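Local coordinates for protein glutathione s-transferase S2 (Nilaparvata lugens, PDB 5H5L) that binds glutathione as a sigma-class transferase and prostaglandin D synthase, and probably conjugates it to electrophilic substrates, releasing a halide, at residues 7-12 / 32-37; 18-23 / 192-197; 93-98 / 154-159. All blocks are in the same frame, centred on the assembly; numbering follows the deposited sequence.

The three contacts join the thioredoxin-like, glutathione-binding N-terminal domain to the helical C-terminal domain. Interaction 1 pairs strands 4-9 and 30-34 at one side of the sheet. Interaction 2, its centre about 15 Å from that of interaction 1, sets helix 15-25, which connects those strands, against helix 188-196, so the segments of the two contacts alternate in sequence. Interaction 3, its centre about 17 Å from that of interaction 2, joins helices 82-106 and 151-164; both its segments fall between those of interaction 2, and interaction 1 closes before it opens. Arg-19 links interactions 1 and 2 through the carbonyls of Phe-9 and Phe-11, while Trp-20 packs on Ser-158, tying interaction 2 to interaction 3.

Interaction 1 (7-12 / 32-37); sequences TYFNFA and NRIERE. With GSH (glutathione), chain E.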
loop_
_atom_site.group_PDB
_atom_site.type_symbol
_atom_site.label_atom_id
_atom_site.label_comp_id
_atom_site.label_asym_id
_atom_site.label_seq_id
_atom_site.Cartn_x
_atom_site.Cartn_y
_atom_site.Cartn_z
ATOM N N THR B 7 19.488 0.043 0.017
ATOM C CA THR B 7 19.824 1.424 -0.259
ATOM C C THR B 7 18.698 2.301 0.231
ATOM O O THR B 7 17.559 2.160 -0.220
ATOM C CB THR B 7 20.053 1.663 -1.757
ATOM O OG1 THR B 7 21.098 0.809 -2.216
ATOM C CG2 THR B 7 20.400 3.110 -2.039
ATOM N N TYR B 8 19.036 3.243 1.105
ATOM C CA TYR B 8 18.112 4.250 1.569
ATOM C C TYR B 8 18.972 5.426 2.021
ATOM O O TYR B 8 20.197 5.367 1.978
ATOM C CB TYR B 8 17.202 3.707 2.690
ATOM C CG TYR B 8 16.115 4.667 3.081
ATOM C CD1 TYR B 8 15.038 4.895 2.241
ATOM C CD2 TYR B 8 16.159 5.354 4.287
ATOM C CE1 TYR B 8 14.049 5.788 2.582
ATOM C CE2 TYR B 8 15.160 6.256 4.632
ATOM C CZ TYR B 8 14.115 6.461 3.778
ATOM O OH TYR B 8 13.105 7.345 4.092
ATOM N N PHE B 9 18.312 6.506 2.401
ATOM C CA PHE B 9 18.993 7.665 2.934
ATOM C C PHE B 9 19.602 7.358 4.302
ATOM O O PHE B 9 19.342 6.318 4.927
ATOM C CB PHE B 9 18.023 8.827 3.040
ATOM C CG PHE B 9 17.519 9.327 1.721
ATOM C CD1 PHE B 9 18.370 9.933 0.822
ATOM C CD2 PHE B 9 16.180 9.219 1.394
ATOM C CE1 PHE B 9 17.897 10.422 -0.397
ATOM C CE2 PHE B 9 15.699 9.704 0.178
ATOM C CZ PHE B 9 16.562 10.299 -0.715
ATOM N N ASN B 10 20.435 8.291 4.771
ATOM C CA ASN B 10 21.086 8.161 6.077
ATOM C C ASN B 10 20.171 8.726 7.167
ATOM O O ASN B 10 20.438 9.753 7.787
ATOM C CB ASN B 10 22.452 8.849 6.065
ATOM C CG ASN B 10 23.481 8.145 6.959
ATOM O OD1 ASN B 10 23.143 7.517 7.970
ATOM N ND2 ASN B 10 24.752 8.256 6.582
ATOM N N PHE B 11 19.029 8.055 7.315
ATOM C CA PHE B 11 18.186 8.136 8.502
ATOM C C PHE B 11 17.229 6.945 8.490
ATOM O O PHE B 11 17.312 6.058 7.633
ATOM C CB PHE B 11 17.451 9.477 8.589
ATOM C CG PHE B 11 16.591 9.818 7.397
ATOM C CD1 PHE B 11 15.226 9.584 7.421
ATOM C CD2 PHE B 11 17.138 10.450 6.286
ATOM C CE1 PHE B 11 14.418 9.930 6.338
ATOM C CE2 PHE B 11 16.339 10.806 5.194
ATOM C CZ PHE B 11 14.979 10.543 5.220
ATOM N N ALA B 12 16.331 6.916 9.474
ATOM C CA ALA B 12 15.420 5.792 9.646
ATOM C C ALA B 12 14.392 5.751 8.524
ATOM O O ALA B 12 14.501 4.918 7.622
ATOM C CB ALA B 12 14.730 5.878 11.012
ATOM N N ASN B 32 23.468 0.169 2.854
ATOM C CA ASN B 32 23.977 1.223 1.978
ATOM C C ASN B 32 23.198 2.520 2.185
ATOM O O ASN B 32 22.065 2.653 1.708
ATOM C CB ASN B 32 23.905 0.741 0.525
ATOM C CG ASN B 32 24.518 1.716 -0.444
ATOM O OD1 ASN B 32 25.608 2.239 -0.206
ATOM N ND2 ASN B 32 23.814 1.984 -1.548
ATOM N N ARG B 33 23.818 3.498 2.869
ATOM C CA ARG B 33 23.180 4.762 3.234
ATOM C C ARG B 33 23.632 5.915 2.346
ATOM O O ARG B 33 24.818 6.052 2.036
ATOM C CB ARG B 33 23.457 5.120 4.700
ATOM C CG ARG B 33 22.886 4.113 5.681
ATOM C CD ARG B 33 23.260 4.369 7.158
ATOM N NE ARG B 33 22.357 3.591 8.000
ATOM C CZ ARG B 33 21.401 4.075 8.793
ATOM N NH1 ARG B 33 21.181 5.374 8.955
ATOM N NH2 ARG B 33 20.633 3.218 9.419
ATOM N N ILE B 34 22.680 6.771 1.989
ATOM C CA ILE B 34 22.865 7.819 0.996
ATOM C C ILE B 34 22.723 9.165 1.667
ATOM O O ILE B 34 21.739 9.409 2.380
ATOM C CB ILE B 34 21.836 7.718 -0.145
ATOM C CG1 ILE B 34 21.813 6.317 -0.712
ATOM C CG2 ILE B 34 22.143 8.740 -1.238
ATOM C CD1 ILE B 34 23.142 5.853 -1.266
ATOM N N GLU B 35 23.667 10.058 1.379
ATOM C CA GLU B 35 23.563 11.439 1.816
ATOM C C GLU B 35 22.695 12.250 0.858
ATOM O O GLU B 35 22.697 12.041 -0.360
ATOM C CB GLU B 35 24.948 12.074 1.923
ATOM C CG GLU B 35 25.872 11.413 2.946
ATOM C CD GLU B 35 25.315 11.417 4.375
ATOM O OE1 GLU B 35 24.710 12.432 4.812
ATOM O OE2 GLU B 35 25.478 10.376 5.054
ATOM N N ARG B 36 21.960 13.200 1.440
ATOM C CA ARG B 36 21.018 14.028 0.687
ATOM C C ARG B 36 21.725 14.775 -0.429
ATOM O O ARG B 36 21.118 15.113 -1.453
ATOM C CB ARG B 36 20.337 15.023 1.633
ATOM C CG ARG B 36 20.201 14.512 3.090
ATOM C CD ARG B 36 18.902 14.915 3.757
ATOM N NE ARG B 36 17.760 14.269 3.105
ATOM C CZ ARG B 36 16.701 14.901 2.603
ATOM N NH1 ARG B 36 16.588 16.225 2.690
ATOM N NH2 ARG B 36 15.733 14.197 2.022
ATOM N N GLU B 37 23.011 15.052 -0.213
ATOM C CA GLU B 37 23.863 15.716 -1.195
ATOM C C GLU B 37 24.030 14.867 -2.451
ATOM O O GLU B 37 24.063 15.401 -3.564
ATOM C CB GLU B 37 25.225 16.021 -0.559
ATOM C CG GLU B 37 25.610 15.029 0.572
ATOM C CD GLU B 37 26.938 15.275 1.222
ATOM O OE1 GLU B 37 27.930 15.542 0.508
ATOM O OE2 GLU B 37 26.977 15.189 2.473
HETATM N N1 GSH E . 5.662 3.624 -1.521
HETATM C CA1 GSH E . 7.108 3.771 -1.407
HETATM C C1 GSH E . 7.616 2.846 -0.288
HETATM O O11 GSH E . 6.845 2.562 0.686
HETATM O O12 GSH E . 8.791 2.370 -0.316
HETATM C CB1 GSH E . 7.447 5.229 -0.994
HETATM C CG1 GSH E . 8.950 5.407 -1.133
HETATM C CD1 GSH E . 9.317 6.905 -0.883
HETATM O OE1 GSH E . 8.483 7.730 -0.720
HETATM N N2 GSH E . 10.737 7.271 -0.857
HETATM C CA2 GSH E . 11.096 8.661 -0.602
HETATM C C2 GSH E . 12.043 9.130 -1.691
HETATM O O2 GSH E . 12.666 8.340 -2.317
HETATM C CB2 GSH E . 11.833 8.700 0.718
HETATM S SG2 GSH E . 10.808 8.067 2.041
HETATM N N3 GSH E . 12.202 10.560 -1.906
HETATM C CA3 GSH E . 13.140 11.037 -2.916
HETATM C C3 GSH E . 12.396 11.462 -4.167
HETATM O O31 GSH E . 11.155 11.323 -4.258
HETATM O O32 GSH E . 13.059 11.955 -5.093
#
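Thr-7 lies side by side with Asn-32, both pointing the same way, and its OG1 takes a nearly straight bond from Asn-32 ND2 (3.0 Å), with OG1 lying in the plane of the Asn-32 amide. The pair stands on two parallel strands of the beta-alpha-beta unit that opens the thioredoxin-like domain. The backbone ladder runs from Tyr-8 N to Asn-32 O and from Asn-10 N to Ile-34 O (2.9 Å), with a weak bond from Ile-34 N to Tyr-8 O between them. Thr-7 CG2 packs on Ile-34 CG1 at 3.7 Å.

Tyr-8 and Arg-33 share the other face of the sheet. The edge of the Tyr-8 ring meets glutathione; Tyr-8 OH lies 3.2 Å from glutathione SG2 and is hydrogen-bonded to Leu-14 N. Past the strand, Asn-10 is the centre of an inverse gamma turn, and both ends of its amide are held. Arg-33, extended from CG to NE and salt-bridged to Asp-31, crosses it at about a right angle and gives NH1 to OD1 at 3.1 Å. Asn-10 ND2 meets Glu-35 OE2 at 2.7 Å, nearly in line with the carboxylate C-O bond.

Interaction 2 (18-23 / 192-197); sequences IRWMLS and AWIEKR
Trp-20 and Trp-193 make the aromatic part of this contact, their side chains crossing at about a right angle. Their five-membered rings have centroids 5.1 Å apart and planes turned by 63°, an oblique pair in which Trp-20 CD1 touches Trp-193 CD1 at 3.5 Å. With CG anti to its own backbone N (chi1 168°), the Trp-193 indole reaches across toward helix 15-25.

Aliphatic groups flank the two indoles. Arg-19 CB lies over one face of the Trp-193 indole, toward the rim, and Arg-19 CD approaches CZ2 at 3.7 Å. On the opposite face of the same indole sits CB of Arg-197. Ile-194 CD1 meets Trp-20 CZ2 at 4.0 Å, on the benzo part of that ring. Through these side chains the helix of the N-terminal domain's first beta-alpha-beta unit meets the last helix of the C-terminal domain, making this part of the interdomain interface of a sigma-class transferase.

Polar groups gather at one carboxylate. Glu-16 OE2 accepts from both indole NE1 atoms and pairs with Arg-197 NH1, which also bridges to Glu-161. Arg-197 NH1 itself lies at the edge of the Trp-20 ring, 3.8 Å from NE1. On helix 15-25, Arg-19 O is gripped from opposite faces of its carbonyl plane by Ser-23 N and Ser-23 OG, and that hydroxyl oxygen rests 3.5 Å from Trp-193 CB.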
loop_
_atom_site.group_PDB
_atom_site.type_symbol
_atom_site.label_atom_id
_atom_site.label_comp_id
_atom_site.label_asym_id
_atom_site.label_seq_id
_atom_site.Cartn_x
_atom_site.Cartn_y
_atom_site.Cartn_z
ATOM N N ILE B 18 12.732 -2.151 7.014
ATOM C CA ILE B 18 13.460 -3.233 6.366
ATOM C C ILE B 18 14.697 -3.608 7.178
ATOM O O ILE B 18 14.999 -4.793 7.372
ATOM C CB ILE B 18 13.818 -2.826 4.925
ATOM C CG1 ILE B 18 12.545 -2.581 4.100
ATOM C CG2 ILE B 18 14.641 -3.920 4.262
ATOM C CD1 ILE B 18 12.758 -1.803 2.846
ATOM N N ARG B 19 15.416 -2.608 7.696
ATOM C CA ARG B 19 16.556 -2.910 8.564
ATOM C C ARG B 19 16.125 -3.716 9.784
ATOM O O ARG B 19 16.793 -4.690 10.169
ATOM C CB ARG B 19 17.249 -1.612 8.993
ATOM C CG ARG B 19 17.868 -0.787 7.857
ATOM C CD ARG B 19 18.229 0.627 8.319
ATOM N NE ARG B 19 18.760 1.495 7.268
ATOM C CZ ARG B 19 18.414 2.761 7.089
ATOM N NH1 ARG B 19 17.512 3.341 7.875
ATOM N NH2 ARG B 19 18.955 3.460 6.100
ATOM N N TRP B 20 15.009 -3.332 10.418
ATOM C CA TRP B 20 14.555 -4.093 11.576
ATOM C C TRP B 20 14.176 -5.507 11.192
ATOM O O TRP B 20 14.467 -6.447 11.930
ATOM C CB TRP B 20 13.356 -3.428 12.273
ATOM C CG TRP B 20 13.684 -2.165 13.030
ATOM C CD1 TRP B 20 14.792 -1.393 12.884
ATOM C CD2 TRP B 20 12.886 -1.530 14.053
ATOM N NE1 TRP B 20 14.738 -0.314 13.741
ATOM C CE2 TRP B 20 13.576 -0.378 14.462
ATOM C CE3 TRP B 20 11.653 -1.818 14.640
ATOM C CZ2 TRP B 20 13.090 0.476 15.423
ATOM C CZ3 TRP B 20 11.167 -0.962 15.606
ATOM C CH2 TRP B 20 11.895 0.159 15.999
ATOM N N MET B 21 13.486 -5.685 10.060
ATOM C CA MET B 21 13.096 -7.037 9.651
ATOM C C MET B 21 14.322 -7.895 9.346
ATOM O O MET B 21 14.373 -9.081 9.703
ATOM C CB MET B 21 12.171 -6.973 8.435
ATOM C CG MET B 21 10.735 -6.522 8.743
ATOM S SD MET B 21 9.944 -7.483 10.021
ATOM C CE MET B 21 9.997 -9.094 9.346
ATOM N N LEU B 22 15.308 -7.319 8.693
ATOM C CA LEU B 22 16.515 -8.091 8.391
ATOM C C LEU B 22 17.269 -8.420 9.676
ATOM O O LEU B 22 17.789 -9.533 9.830
ATOM C CB LEU B 22 17.396 -7.313 7.424
ATOM C CG LEU B 22 16.867 -7.177 5.986
ATOM C CD1 LEU B 22 17.680 -6.178 5.269
ATOM C CD2 LEU B 22 16.961 -8.509 5.284
ATOM N N SER B 23 17.249 -7.494 10.639
ATOM C CA SER B 23 17.855 -7.754 11.948
ATOM C C SER B 23 17.099 -8.845 12.672
ATOM O O SER B 23 17.694 -9.819 13.148
ATOM C CB SER B 23 17.876 -6.475 12.770
ATOM O OG SER B 23 18.723 -5.539 12.155
ATOM N N ALA B 192 19.288 -4.936 19.710
ATOM C CA ALA B 192 20.663 -4.891 19.232
ATOM C C ALA B 192 20.826 -3.888 18.103
ATOM O O ALA B 192 21.731 -3.044 18.124
ATOM C CB ALA B 192 21.089 -6.282 18.767
ATOM N N TRP B 193 19.966 -3.979 17.082
ATOM C CA TRP B 193 20.094 -3.071 15.950
ATOM C C TRP B 193 19.999 -1.633 16.407
ATOM O O TRP B 193 20.762 -0.774 15.960
ATOM C CB TRP B 193 19.015 -3.354 14.887
ATOM C CG TRP B 193 19.000 -2.244 13.930
ATOM C CD1 TRP B 193 18.141 -1.198 13.895
ATOM C CD2 TRP B 193 19.953 -2.020 12.901
ATOM N NE1 TRP B 193 18.489 -0.334 12.892
ATOM C CE2 TRP B 193 19.598 -0.825 12.257
ATOM C CE3 TRP B 193 21.077 -2.720 12.457
ATOM C CZ2 TRP B 193 20.334 -0.305 11.198
ATOM C CZ3 TRP B 193 21.788 -2.214 11.396
ATOM C CH2 TRP B 193 21.421 -1.014 10.784
ATOM N N ILE B 194 19.055 -1.350 17.291
ATOM C CA ILE B 194 18.883 0.007 17.785
ATOM C C ILE B 194 20.150 0.465 18.493
ATOM O O ILE B 194 20.561 1.623 18.371
ATOM C CB ILE B 194 17.649 0.064 18.707
ATOM C CG1 ILE B 194 16.365 -0.132 17.871
ATOM C CG2 ILE B 194 17.629 1.367 19.493
ATOM C CD1 ILE B 194 15.186 -0.525 18.680
ATOM N N GLU B 195 20.791 -0.440 19.231
ATOM C CA GLU B 195 21.988 -0.071 19.978
ATOM C C GLU B 195 23.159 0.193 19.043
ATOM O O GLU B 195 23.906 1.160 19.234
ATOM C CB GLU B 195 22.349 -1.172 20.974
ATOM C CG GLU B 195 21.434 -1.255 22.176
ATOM C CD GLU B 195 21.606 -2.564 22.919
ATOM O OE1 GLU B 195 22.441 -3.383 22.473
ATOM O OE2 GLU B 195 20.900 -2.784 23.930
ATOM N N LYS B 196 23.341 -0.655 18.029
ATOM C CA LYS B 196 24.500 -0.527 17.159
ATOM C C LYS B 196 24.246 0.369 15.957
ATOM O O LYS B 196 25.211 0.808 15.321
ATOM C CB LYS B 196 24.975 -1.913 16.698
ATOM C CG LYS B 196 24.327 -2.484 15.423
ATOM C CD LYS B 196 25.136 -3.626 14.856
ATOM C CE LYS B 196 24.691 -3.960 13.440
ATOM N NZ LYS B 196 25.683 -4.803 12.708
ATOM N N ARG B 197 22.989 0.676 15.640
ATOM C CA ARG B 197 22.718 1.398 14.407
ATOM C C ARG B 197 23.379 2.774 14.451
ATOM O O ARG B 197 23.596 3.335 15.532
ATOM C CB ARG B 197 21.216 1.564 14.174
ATOM C CG ARG B 197 20.531 2.498 15.174
ATOM C CD ARG B 197 19.022 2.570 14.926
ATOM N NE ARG B 197 18.313 3.384 15.915
ATOM C CZ ARG B 197 16.992 3.537 15.942
ATOM N NH1 ARG B 197 16.229 2.926 15.035
ATOM N NH2 ARG B 197 16.428 4.294 16.874
#

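Interaction 3 (93-98 / 154-159); sequences DTFNDF and IYFISI. With GSH (glutathione), chain C.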
loop_
_atom_site.group_PDB
_atom_site.type_symbol
_atom_site.label_atom_id
_atom_site.label_comp_id
_atom_site.label_asym_id
_atom_site.label_seq_id
_atom_site.Cartn_x
_atom_site.Cartn_y
_atom_site.Cartn_z
ATOM N N ASP B 93 -2.052 -0.999 5.495
ATOM C CA ASP B 93 -2.501 -0.104 4.449
ATOM C C ASP B 93 -3.194 1.114 5.065
ATOM O O ASP B 93 -3.033 2.239 4.595
ATOM C CB ASP B 93 -3.439 -0.824 3.476
ATOM C CG ASP B 93 -2.676 -1.627 2.367
ATOM O OD1 ASP B 93 -1.441 -1.642 2.341
ATOM O OD2 ASP B 93 -3.346 -2.226 1.504
ATOM N N THR B 94 -3.942 0.906 6.145
ATOM C CA THR B 94 -4.568 2.021 6.833
ATOM C C THR B 94 -3.517 2.929 7.458
ATOM O O THR B 94 -3.612 4.154 7.355
ATOM C CB THR B 94 -5.551 1.472 7.866
ATOM O OG1 THR B 94 -6.616 0.845 7.140
ATOM C CG2 THR B 94 -6.126 2.570 8.733
ATOM N N PHE B 95 -2.506 2.348 8.105
ATOM C CA PHE B 95 -1.392 3.132 8.620
ATOM C C PHE B 95 -0.736 3.932 7.497
ATOM O O PHE B 95 -0.349 5.090 7.681
ATOM C CB PHE B 95 -0.369 2.212 9.284
ATOM C CG PHE B 95 0.830 2.912 9.805
ATOM C CD1 PHE B 95 0.716 3.848 10.803
ATOM C CD2 PHE B 95 2.090 2.599 9.326
ATOM C CE1 PHE B 95 1.817 4.476 11.286
ATOM C CE2 PHE B 95 3.224 3.240 9.817
ATOM C CZ PHE B 95 3.096 4.161 10.793
ATOM N N ASN B 96 -0.621 3.339 6.311
ATOM C CA ASN B 96 0.033 4.075 5.229
ATOM C C ASN B 96 -0.857 5.209 4.725
ATOM O O ASN B 96 -0.337 6.260 4.358
ATOM C CB ASN B 96 0.433 3.129 4.102
ATOM C CG ASN B 96 1.658 2.259 4.473
ATOM O OD1 ASN B 96 2.465 2.620 5.324
ATOM N ND2 ASN B 96 1.779 1.124 3.838
ATOM N N ASP B 97 -2.186 5.044 4.771
ATOM C CA ASP B 97 -3.086 6.152 4.490
ATOM C C ASP B 97 -2.854 7.274 5.491
ATOM O O ASP B 97 -2.766 8.446 5.118
ATOM C CB ASP B 97 -4.542 5.705 4.580
ATOM C CG ASP B 97 -5.010 4.933 3.382
ATOM O OD1 ASP B 97 -4.344 4.972 2.327
ATOM O OD2 ASP B 97 -6.075 4.281 3.507
ATOM N N PHE B 98 -2.736 6.925 6.774
ATOM C CA PHE B 98 -2.413 7.925 7.796
ATOM C C PHE B 98 -1.131 8.643 7.452
ATOM O O PHE B 98 -1.073 9.881 7.447
ATOM C CB PHE B 98 -2.252 7.290 9.167
ATOM C CG PHE B 98 -1.495 8.162 10.144
ATOM C CD1 PHE B 98 -2.079 9.311 10.657
ATOM C CD2 PHE B 98 -0.212 7.858 10.521
ATOM C CE1 PHE B 98 -1.388 10.123 11.560
ATOM C CE2 PHE B 98 0.480 8.656 11.415
ATOM C CZ PHE B 98 -0.118 9.803 11.932
ATOM N N ILE B 154 6.243 -4.505 13.440
ATOM C CA ILE B 154 7.582 -3.989 13.252
ATOM C C ILE B 154 7.584 -2.807 12.305
ATOM O O ILE B 154 8.254 -1.811 12.553
ATOM C CB ILE B 154 8.466 -5.158 12.800
ATOM C CG1 ILE B 154 8.611 -6.114 14.005
ATOM C CG2 ILE B 154 9.825 -4.678 12.349
ATOM C CD1 ILE B 154 9.257 -7.434 13.686
ATOM N N TYR B 155 6.810 -2.881 11.228
ATOM C CA TYR B 155 6.706 -1.754 10.314
ATOM C C TYR B 155 6.116 -0.541 11.025
ATOM O O TYR B 155 6.640 0.570 10.929
ATOM C CB TYR B 155 5.849 -2.195 9.124
ATOM C CG TYR B 155 5.782 -1.252 7.958
ATOM C CD1 TYR B 155 6.631 -1.417 6.865
ATOM C CD2 TYR B 155 4.830 -0.237 7.907
ATOM C CE1 TYR B 155 6.550 -0.584 5.760
ATOM C CE2 TYR B 155 4.755 0.603 6.816
ATOM C CZ TYR B 155 5.628 0.412 5.742
ATOM O OH TYR B 155 5.553 1.251 4.662
ATOM N N PHE B 156 5.030 -0.757 11.759
ATOM C CA PHE B 156 4.304 0.311 12.454
ATOM C C PHE B 156 5.212 1.038 13.456
ATOM O O PHE B 156 5.359 2.272 13.414
ATOM C CB PHE B 156 3.094 -0.361 13.109
ATOM C CG PHE B 156 2.184 0.531 13.917
ATOM C CD1 PHE B 156 1.477 1.566 13.338
ATOM C CD2 PHE B 156 1.936 0.232 15.241
ATOM C CE1 PHE B 156 0.585 2.341 14.116
ATOM C CE2 PHE B 156 1.054 0.982 15.980
ATOM C CZ PHE B 156 0.390 2.022 15.427
ATOM N N ILE B 157 5.860 0.282 14.333
ATOM C CA ILE B 157 6.691 0.861 15.404
ATOM C C ILE B 157 7.947 1.517 14.854
ATOM O O ILE B 157 8.348 2.597 15.306
ATOM C CB ILE B 157 7.034 -0.226 16.450
ATOM C CG1 ILE B 157 5.795 -0.741 17.150
ATOM C CG2 ILE B 157 7.953 0.342 17.527
ATOM C CD1 ILE B 157 4.903 0.369 17.688
ATOM N N SER B 158 8.584 0.909 13.846
ATOM C CA SER B 158 9.790 1.529 13.309
ATOM C C SER B 158 9.476 2.888 12.717
ATOM O O SER B 158 10.252 3.834 12.883
ATOM C CB SER B 158 10.451 0.612 12.272
ATOM O OG SER B 158 9.642 0.533 11.117
ATOM N N ILE B 159 8.318 3.023 12.048
ATOM C CA ILE B 159 7.961 4.300 11.455
ATOM C C ILE B 159 7.440 5.272 12.516
ATOM O O ILE B 159 7.741 6.466 12.463
ATOM C CB ILE B 159 6.963 4.066 10.300
ATOM C CG1 ILE B 159 7.720 3.371 9.144
ATOM C CG2 ILE B 159 6.340 5.352 9.829
ATOM C CD1 ILE B 159 6.882 2.944 7.988
HETATM N N1 GSH C . -6.058 3.125 0.715
HETATM C CA1 GSH C . -7.506 3.100 0.579
HETATM C C1 GSH C . -7.945 1.929 -0.298
HETATM O O11 GSH C . -9.068 1.355 -0.156
HETATM O O12 GSH C . -7.143 1.597 -1.211
HETATM C CB1 GSH C . -7.941 4.385 -0.176
HETATM C CG1 GSH C . -9.450 4.490 -0.039
HETATM C CD1 GSH C . -9.919 5.863 -0.582
HETATM O OE1 GSH C . -9.160 6.709 -0.900
HETATM N N2 GSH C . -11.365 5.993 -0.679
HETATM C CA2 GSH C . -12.014 7.180 -1.191
HETATM C C2 GSH C . -13.100 7.632 -0.219
HETATM O O2 GSH C . -13.656 6.871 0.498
HETATM C CB2 GSH C . -12.758 6.778 -2.446
HETATM S SG2 GSH C . -11.730 6.017 -3.722
HETATM N N3 GSH C . -13.478 9.032 -0.283
HETATM C CA3 GSH C . -14.556 9.556 0.531
HETATM C C3 GSH C . -14.018 10.257 1.753
HETATM O O31 GSH C . -14.851 10.862 2.468
HETATM O O32 GSH C . -12.788 10.225 2.024
#
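Phe-95 receives the edge of Phe-156 over one face of its ring in a T-shaped pair, with centroids 5.0 Å apart and planes at 79°. The closest atoms are Phe-95 CD1 and Phe-156 CD1, at 3.5 Å, so the approach falls toward the rim of the Phe-95 ring rather than over its centre. At the far end of the Phe-95 ring, CZ meets Ile-159 CG2 at 3.6 Å, and CB of that isoleucine lies at the ring's edge. This apolar cluster is the tight, buried part of the contact.

Toward Asn-96 the packing is looser and more polar. Phe-95 CD2 only approaches Tyr-155 CE2 at 4.2 Å, and the Tyr-155 edge faces Asn-96 OD1, with amide and ring planes 70° apart. Tyr-155 OH is bonded to Ser-64 OG, which binds glutathione, and to Arg-99, while Asn-96 ND2 bonds to Thr-65, so this side adjoins the glutathione site of its own subunit. The outer side of helix 82-106 looks to the dimer partner instead: both carboxylate oxygens of Asp-97 accept from N1 of the glutathione bound in the second subunit, each at 3.0 Å, and OD2 also meets Gln-63 of the second subunit.

The two segments run at 21° to each other in the C-terminal helical domain, with helix 111-139 touching Phe-95, helix 175-185 touching Phe-156, and helix 15-25 meeting Tyr-155 through Pro-17.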